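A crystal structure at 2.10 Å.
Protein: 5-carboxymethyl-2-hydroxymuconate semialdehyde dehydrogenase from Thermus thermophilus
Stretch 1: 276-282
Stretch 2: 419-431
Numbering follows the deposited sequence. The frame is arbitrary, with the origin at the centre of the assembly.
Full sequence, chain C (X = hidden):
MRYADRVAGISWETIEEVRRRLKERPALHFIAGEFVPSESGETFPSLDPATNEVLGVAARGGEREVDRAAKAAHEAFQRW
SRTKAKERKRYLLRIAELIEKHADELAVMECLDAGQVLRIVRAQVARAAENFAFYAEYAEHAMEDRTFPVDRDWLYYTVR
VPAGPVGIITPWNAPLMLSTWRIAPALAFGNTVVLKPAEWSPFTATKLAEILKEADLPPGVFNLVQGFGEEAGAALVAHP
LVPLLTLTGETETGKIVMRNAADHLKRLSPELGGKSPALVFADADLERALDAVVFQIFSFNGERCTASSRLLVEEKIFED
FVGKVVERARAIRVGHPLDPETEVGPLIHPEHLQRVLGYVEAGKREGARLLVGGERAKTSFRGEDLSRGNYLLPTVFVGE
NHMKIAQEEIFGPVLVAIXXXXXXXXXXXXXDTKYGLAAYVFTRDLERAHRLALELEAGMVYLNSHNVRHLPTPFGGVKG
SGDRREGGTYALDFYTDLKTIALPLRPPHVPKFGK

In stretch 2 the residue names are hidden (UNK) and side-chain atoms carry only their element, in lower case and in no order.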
ATOM      1  N   SER C 276      10.218  29.158  -5.687  1.00 16.59           N
ATOM      2  CA  SER C 276      11.065  27.994  -5.897  1.00 19.78           C
ATOM      3  C   SER C 276      12.469  28.321  -6.385  1.00 20.24           C
ATOM      4  O   SER C 276      12.652  29.110  -7.304  1.00 20.41           O
ATOM      5  CB  SER C 276      10.374  27.040  -6.873  1.00 22.18           C
ATOM      6  OG  SER C 276       9.056  26.758  -6.434  1.00 21.71           O
ATOM      7  N   PRO C 277      13.487  27.701  -5.770  1.00 21.21           N
ATOM      8  CA  PRO C 277      14.867  27.961  -6.178  1.00 17.55           C
ATOM      9  C   PRO C 277      15.455  26.929  -7.133  1.00 19.08           C
ATOM     10  O   PRO C 277      15.021  25.775  -7.175  1.00 17.37           O
ATOM     11  CB  PRO C 277      15.604  27.964  -4.851  1.00 19.78           C
ATOM     12  CG  PRO C 277      14.934  26.800  -4.142  1.00 20.94           C
ATOM     13  CD  PRO C 277      13.446  26.990  -4.478  1.00 17.36           C
ATOM     14  N   ALA C 278      16.434  27.371  -7.917  1.00 19.68           N
ATOM     15  CA  ALA C 278      17.158  26.490  -8.825  1.00 17.48           C
ATOM     16  C   ALA C 278      18.604  26.602  -8.349  1.00 16.87           C
ATOM     17  O   ALA C 278      19.155  27.702  -8.312  1.00 21.11           O
ATOM     18  CB  ALA C 278      17.037  26.974 -10.266  1.00 16.67           C
ATOM     19  N   LEU C 279      19.206  25.485  -7.950  1.00 18.54           N
ATOM     20  CA  LEU C 279      20.593  25.502  -7.489  1.00 19.23           C
ATOM     21  C   LEU C 279      21.487  24.872  -8.551  1.00 21.35           C
ATOM     22  O   LEU C 279      21.316  23.705  -8.911  1.00 19.35           O
ATOM     23  CB  LEU C 279      20.779  24.720  -6.179  1.00 15.76           C
ATOM     24  CG  LEU C 279      19.698  24.553  -5.114  1.00 19.71           C
ATOM     25  CD1 LEU C 279      20.381  24.075  -3.835  1.00 18.60           C
ATOM     26  CD2 LEU C 279      18.945  25.830  -4.865  1.00 22.32           C
ATOM     27  N   VAL C 280      22.444  25.644  -9.045  1.00 18.71           N
ATOM     28  CA  VAL C 280      23.346  25.143 -10.067  1.00 18.47           C
ATOM     29  C   VAL C 280      24.753  25.029  -9.518  1.00 18.35           C
ATOM     30  O   VAL C 280      25.358  26.027  -9.114  1.00 26.55           O
ATOM     31  CB  VAL C 280      23.364  26.063 -11.297  1.00 18.18           C
ATOM     32  CG1 VAL C 280      24.285  25.481 -12.367  1.00 18.29           C
ATOM     33  CG2 VAL C 280      21.944  26.221 -11.848  1.00 17.28           C
ATOM     34  N   PHE C 281      25.265  23.804  -9.493  1.00 19.54           N
ATOM     35  CA  PHE C 281      26.615  23.543  -9.004  1.00 21.89           C
ATOM     36  C   PHE C 281      27.607  23.494 -10.162  1.00 24.03           C
ATOM     37  O   PHE C 281      27.250  23.139 -11.291  1.00 18.26           O
ATOM     38  CB  PHE C 281      26.646  22.230  -8.226  1.00 20.74           C
ATOM     39  CG  PHE C 281      25.990  22.315  -6.879  1.00 23.44           C
ATOM     40  CD1 PHE C 281      26.734  22.649  -5.749  1.00 19.91           C
ATOM     41  CD2 PHE C 281      24.620  22.092  -6.743  1.00 20.61           C
ATOM     42  CE1 PHE C 281      26.121  22.761  -4.498  1.00 20.68           C
ATOM     43  CE2 PHE C 281      23.994  22.202  -5.499  1.00 24.62           C
ATOM     44  CZ  PHE C 281      24.749  22.537  -4.372  1.00 21.92           C
ATOM     45  N   ALA C 282      28.852  23.850  -9.868  1.00 22.36           N
ATOM     46  CA  ALA C 282      29.904  23.876 -10.872  1.00 21.72           C
ATOM     47  C   ALA C 282      30.132  22.553 -11.602  1.00 21.90           C
ATOM     48  O   ALA C 282      30.648  22.546 -12.712  1.00 21.50           O
ATOM     49  CB  ALA C 282      31.201  24.341 -10.227  1.00 20.20           C
ATOM     50  N   UNK C 419      24.477  34.123  -5.341  1.00 21.82           N
ATOM     51  CA  UNK C 419      25.632  33.227  -5.215  1.00 20.53           C
ATOM     52  C   UNK C 419      25.677  32.426  -3.920  1.00 18.76           C
ATOM     53  O   UNK C 419      25.066  32.805  -2.919  1.00 25.43           O
ATOM     54  c   UNK C 419      26.814  34.186  -5.309  1.00 23.18           C
ATOM     55  c   UNK C 419      24.886  35.527  -5.139  1.00 21.15           C
ATOM     56  c   UNK C 419      26.298  35.387  -4.570  1.00 20.70           C
ATOM     57  N   UNK C 420      26.386  31.304  -3.953  1.00 17.70           N
ATOM     58  CA  UNK C 420      26.575  30.498  -2.752  1.00 21.25           C
ATOM     59  C   UNK C 420      27.983  29.928  -2.844  1.00 22.78           C
ATOM     60  O   UNK C 420      28.473  29.641  -3.941  1.00 20.89           O
ATOM     61  c   UNK C 420      26.472  26.271  -4.531  1.00 20.23           C
ATOM     62  c   UNK C 420      26.481  27.311  -3.603  1.00 15.61           C
ATOM     63  c   UNK C 420      25.501  26.244  -5.530  1.00 18.24           C
ATOM     64  c   UNK C 420      24.567  28.295  -4.663  1.00 12.86           C
ATOM     65  c   UNK C 420      24.545  27.263  -5.594  1.00 16.56           C
ATOM     66  c   UNK C 420      25.492  29.408  -2.606  1.00 17.13           C
ATOM     67  c   UNK C 420      25.529  28.329  -3.657  1.00 16.89           C
ATOM     68  N   UNK C 421      28.652  29.807  -1.701  1.00 24.05           N
ATOM     69  CA  UNK C 421      30.023  29.313  -1.691  1.00 27.79           C
ATOM     70  C   UNK C 421      30.148  27.800  -1.563  1.00 27.96           C
ATOM     71  O   UNK C 421      31.162  27.233  -1.956  1.00 29.48           O
ATOM     72  c   UNK C 421      31.325  30.250   1.868  1.00 50.27           C
ATOM     73  c   UNK C 421      31.333  29.518   3.204  1.00 50.21           C
ATOM     74  n   UNK C 421      29.962  29.324   3.745  1.00 54.20           N
ATOM     75  c   UNK C 421      30.824  29.994  -0.574  1.00 31.85           C
ATOM     76  c   UNK C 421      30.502  29.505   0.826  1.00 41.59           C
ATOM     77  N   UNK C 422      29.128  27.147  -1.015  1.00 25.86           N
ATOM     78  CA  UNK C 422      29.170  25.699  -0.859  1.00 24.31           C
ATOM     79  C   UNK C 422      27.784  25.089  -0.668  1.00 24.45           C
ATOM     80  O   UNK C 422      26.794  25.808  -0.522  1.00 22.43           O
ATOM     81  o   UNK C 422      28.455  26.319   1.749  1.00 29.90           O
ATOM     82  c   UNK C 422      30.088  25.326   0.314  1.00 27.60           C
ATOM     83  o   UNK C 422      30.464  25.986   2.565  1.00 38.53           O
ATOM     84  c   UNK C 422      29.634  25.923   1.632  1.00 27.25           C
ATOM     85  N   UNK C 423      27.725  23.762  -0.670  1.00 22.82           N
ATOM     86  CA  UNK C 423      26.466  23.039  -0.526  1.00 26.00           C
ATOM     87  C   UNK C 423      25.644  23.511   0.668  1.00 25.89           C
ATOM     88  O   UNK C 423      24.455  23.807   0.535  1.00 24.57           O
ATOM     89  c   UNK C 423      25.475  20.692  -0.264  1.00 28.23           C
ATOM     90  o   UNK C 423      26.843  18.768  -0.681  1.00 28.76           O
ATOM     91  c   UNK C 423      26.734  21.534  -0.415  1.00 27.39           C
ATOM     92  c   UNK C 423      25.759  19.196  -0.221  1.00 34.55           C
ATOM     93  o   UNK C 423      24.884  18.449   0.267  1.00 27.33           O
ATOM     94  N   UNK C 424      26.283  23.578   1.831  1.00 25.35           N
ATOM     95  CA  UNK C 424      25.627  24.021   3.061  1.00 25.46           C
ATOM     96  C   UNK C 424      24.932  25.380   2.890  1.00 24.10           C
ATOM     97  O   UNK C 424      23.787  25.559   3.307  1.00 21.21           O
ATOM     98  o   UNK C 424      27.126  24.849   7.649  1.00 47.79           O
ATOM     99  c   UNK C 424      26.307  24.936   5.396  1.00 41.34           C
ATOM    100  o   UNK C 424      28.608  25.139   6.054  1.00 52.32           O
ATOM    101  c   UNK C 424      27.427  24.974   6.441  1.00 51.57           C
ATOM    102  c   UNK C 424      26.670  24.082   4.190  1.00 32.81           C
ATOM    103  N   UNK C 425      25.625  26.331   2.271  1.00 20.81           N
ATOM    104  CA  UNK C 425      25.062  27.659   2.057  1.00 24.01           C
ATOM    105  C   UNK C 425      23.983  27.639   0.967  1.00 18.75           C
ATOM    106  O   UNK C 425      22.998  28.369   1.051  1.00 22.56           O
ATOM    107  c   UNK C 425      26.175  28.652   1.697  1.00 24.81           C
ATOM    108  o   UNK C 425      27.241  31.386   0.152  1.00 31.22           O
ATOM    109  c   UNK C 425      25.700  30.071   1.417  1.00 29.70           C
ATOM    110  c   UNK C 425      26.855  31.053   1.293  1.00 35.06           C
ATOM    111  o   UNK C 425      27.386  31.481   2.340  1.00 42.49           O
ATOM    112  N   UNK C 426      24.161  26.803  -0.048  1.00 19.02           N
ATOM    113  CA  UNK C 426      23.162  26.707  -1.109  1.00 22.76           C
ATOM    114  C   UNK C 426      21.837  26.232  -0.503  1.00 23.00           C
ATOM    115  O   UNK C 426      20.769  26.753  -0.831  1.00 21.79           O
ATOM    116  c   UNK C 426      23.623  25.734  -2.186  1.00 18.75           C
ATOM    117  N   UNK C 427      21.922  25.252   0.395  1.00 19.68           N
ATOM    118  CA  UNK C 427      20.744  24.692   1.057  1.00 19.41           C
ATOM    119  C   UNK C 427      20.086  25.685   2.007  1.00 22.97           C
ATOM    120  O   UNK C 427      18.858  25.825   2.023  1.00 21.36           O
ATOM    121  c   UNK C 427      18.893  22.303   1.709  1.00 18.74           C
ATOM    122  c   UNK C 427      20.012  22.757   2.647  1.00 21.74           C
ATOM    123  c   UNK C 427      21.125  23.430   1.834  1.00 19.77           C
ATOM    124  c   UNK C 427      20.582  21.568   3.420  1.00 19.10           C
ATOM    125  N   UNK C 428      20.903  26.363   2.809  1.00 22.99           N
ATOM    126  CA  UNK C 428      20.403  27.345   3.764  1.00 24.73           C
ATOM    127  C   UNK C 428      19.595  28.435   3.060  1.00 22.95           C
ATOM    128  O   UNK C 428      18.479  28.753   3.469  1.00 19.86           O
ATOM    129  c   UNK C 428      23.325  31.403   4.735  1.00 39.87           C
ATOM    130  c   UNK C 428      21.178  29.151   5.425  1.00 33.21           C
ATOM    131  n   UNK C 428      23.423  30.246   5.386  1.00 42.17           N
ATOM    132  c   UNK C 428      22.370  29.674   6.230  1.00 37.14           C
ATOM    133  n   UNK C 428      24.335  31.832   3.996  1.00 43.32           N
ATOM    134  c   UNK C 428      21.573  27.984   4.527  1.00 26.71           C
ATOM    135  n   UNK C 428      22.220  32.135   4.827  1.00 45.24           N
ATOM    136  N   UNK C 429      20.170  29.007   2.008  1.00 20.11           N
ATOM    137  CA  UNK C 429      19.501  30.063   1.252  1.00 21.12           C
ATOM    138  C   UNK C 429      18.275  29.528   0.515  1.00 19.82           C
ATOM    139  O   UNK C 429      17.253  30.210   0.421  1.00 17.80           O
ATOM    140  c   UNK C 429      20.468  30.700   0.246  1.00 19.92           C
ATOM    141  c   UNK C 429      22.518  32.130  -0.154  1.00 22.72           C
ATOM    142  c   UNK C 429      23.552  33.019   0.535  1.00 28.68           C
ATOM    143  c   UNK C 429      21.581  31.514   0.884  1.00 28.43           C
ATOM    144  n   UNK C 429      24.570  33.595  -0.388  1.00 26.97           N
ATOM    145  N   UNK C 430      18.376  28.310  -0.012  1.00 18.49           N
ATOM    146  CA  UNK C 430      17.246  27.720  -0.727  1.00 20.73           C
ATOM    147  C   UNK C 430      16.030  27.621   0.199  1.00 19.89           C
ATOM    148  O   UNK C 430      14.923  27.990  -0.184  1.00 15.55           O
ATOM    149  c   UNK C 430      17.619  26.332  -1.262  1.00 14.77           C
ATOM    150  N   UNK C 431      16.248  27.141   1.422  1.00 21.29           N
ATOM    151  CA  UNK C 431      15.159  26.981   2.386  1.00 20.74           C
ATOM    152  C   UNK C 431      14.758  28.246   3.121  1.00 21.23           C
ATOM    153  O   UNK C 431      13.743  28.258   3.819  1.00 20.21           O
ATOM    154  c   UNK C 431      15.497  24.521   2.871  1.00 20.27           C
ATOM    155  o   UNK C 431      14.910  24.272   1.815  1.00 17.91           O
ATOM    156  c   UNK C 431      15.511  25.921   3.433  1.00 18.62           C
ATOM    157  n   UNK C 431      16.133  23.587   3.582  1.00 14.31           N
TER

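Position 419 has three side-chain carbons that close a ring onto the backbone N. It does not touch stretch 1. This is P419.

Position 420 has one carbon followed by a ring of six carbons. The ring meets the ring of F281 obliquely, with planes at 59° and centroids 5.0 Å apart. This is F420. Its CE1 lies 3.5 Å from F281 CE1, and its CZ lies 3.6 Å from V280 O.

Position 421 has four carbons in a row ending in nitrogen, and is exposed. This is K421.

Position 422 has two carbons, the second carrying two oxygens. It stands right before the helix and points away from stretch 1. This is D422, the N-cap. Its OD2 accepts from the backbone N of position 425 at 2.9 Å.

Position 423 has three carbons, the third carrying two oxygens. Its CA is 4.0 Å from F281 CE1, at the edge of that ring. This is E423.

Position 424 has the same atoms but is exposed and out of reach of stretch 1. This is E424.

Position 425 again has three carbons, the third carrying two oxygens. This is E425. Its OE2 accepts from K421 N at 2.8 Å, linking the helix to the residues before it.

Position 426 has a single carbon, so it is A426. Its CB lies 4.0 Å from L279 CD1 and 4.0 Å from F281 CZ.

Position 427 has four carbons, forked at the second. It points away from stretch 1. This is L427.

Position 428 has three carbons, a nitrogen, then a carbon carrying two more nitrogens. This is R428.

Position 429 has four carbons in a row ending in nitrogen, and its end leads away from stretch 1. This is K429. Its NZ donates to P419 O at 2.7 Å.

Position 430 has one carbon, pointing toward stretch 1. This is A430. Its CB is 3.9 Å from L279 CD2 and 4.0 Å from P277 CG.

Position 431 has two carbons, the second carrying one oxygen and one nitrogen. This is N431.

The contact is largely apolar, and no hydrogen bond crosses it. Strand and helix run nearly antiparallel, at 171°. A426 and A430 are one helical turn apart, so both methyls face the strand. P277 and L279 are two residues apart and point the same way to meet them. F281 and F420 continue the packing beyond the helix start.

Stretch 2, residues 419-431: PFKDEEEALRKAN
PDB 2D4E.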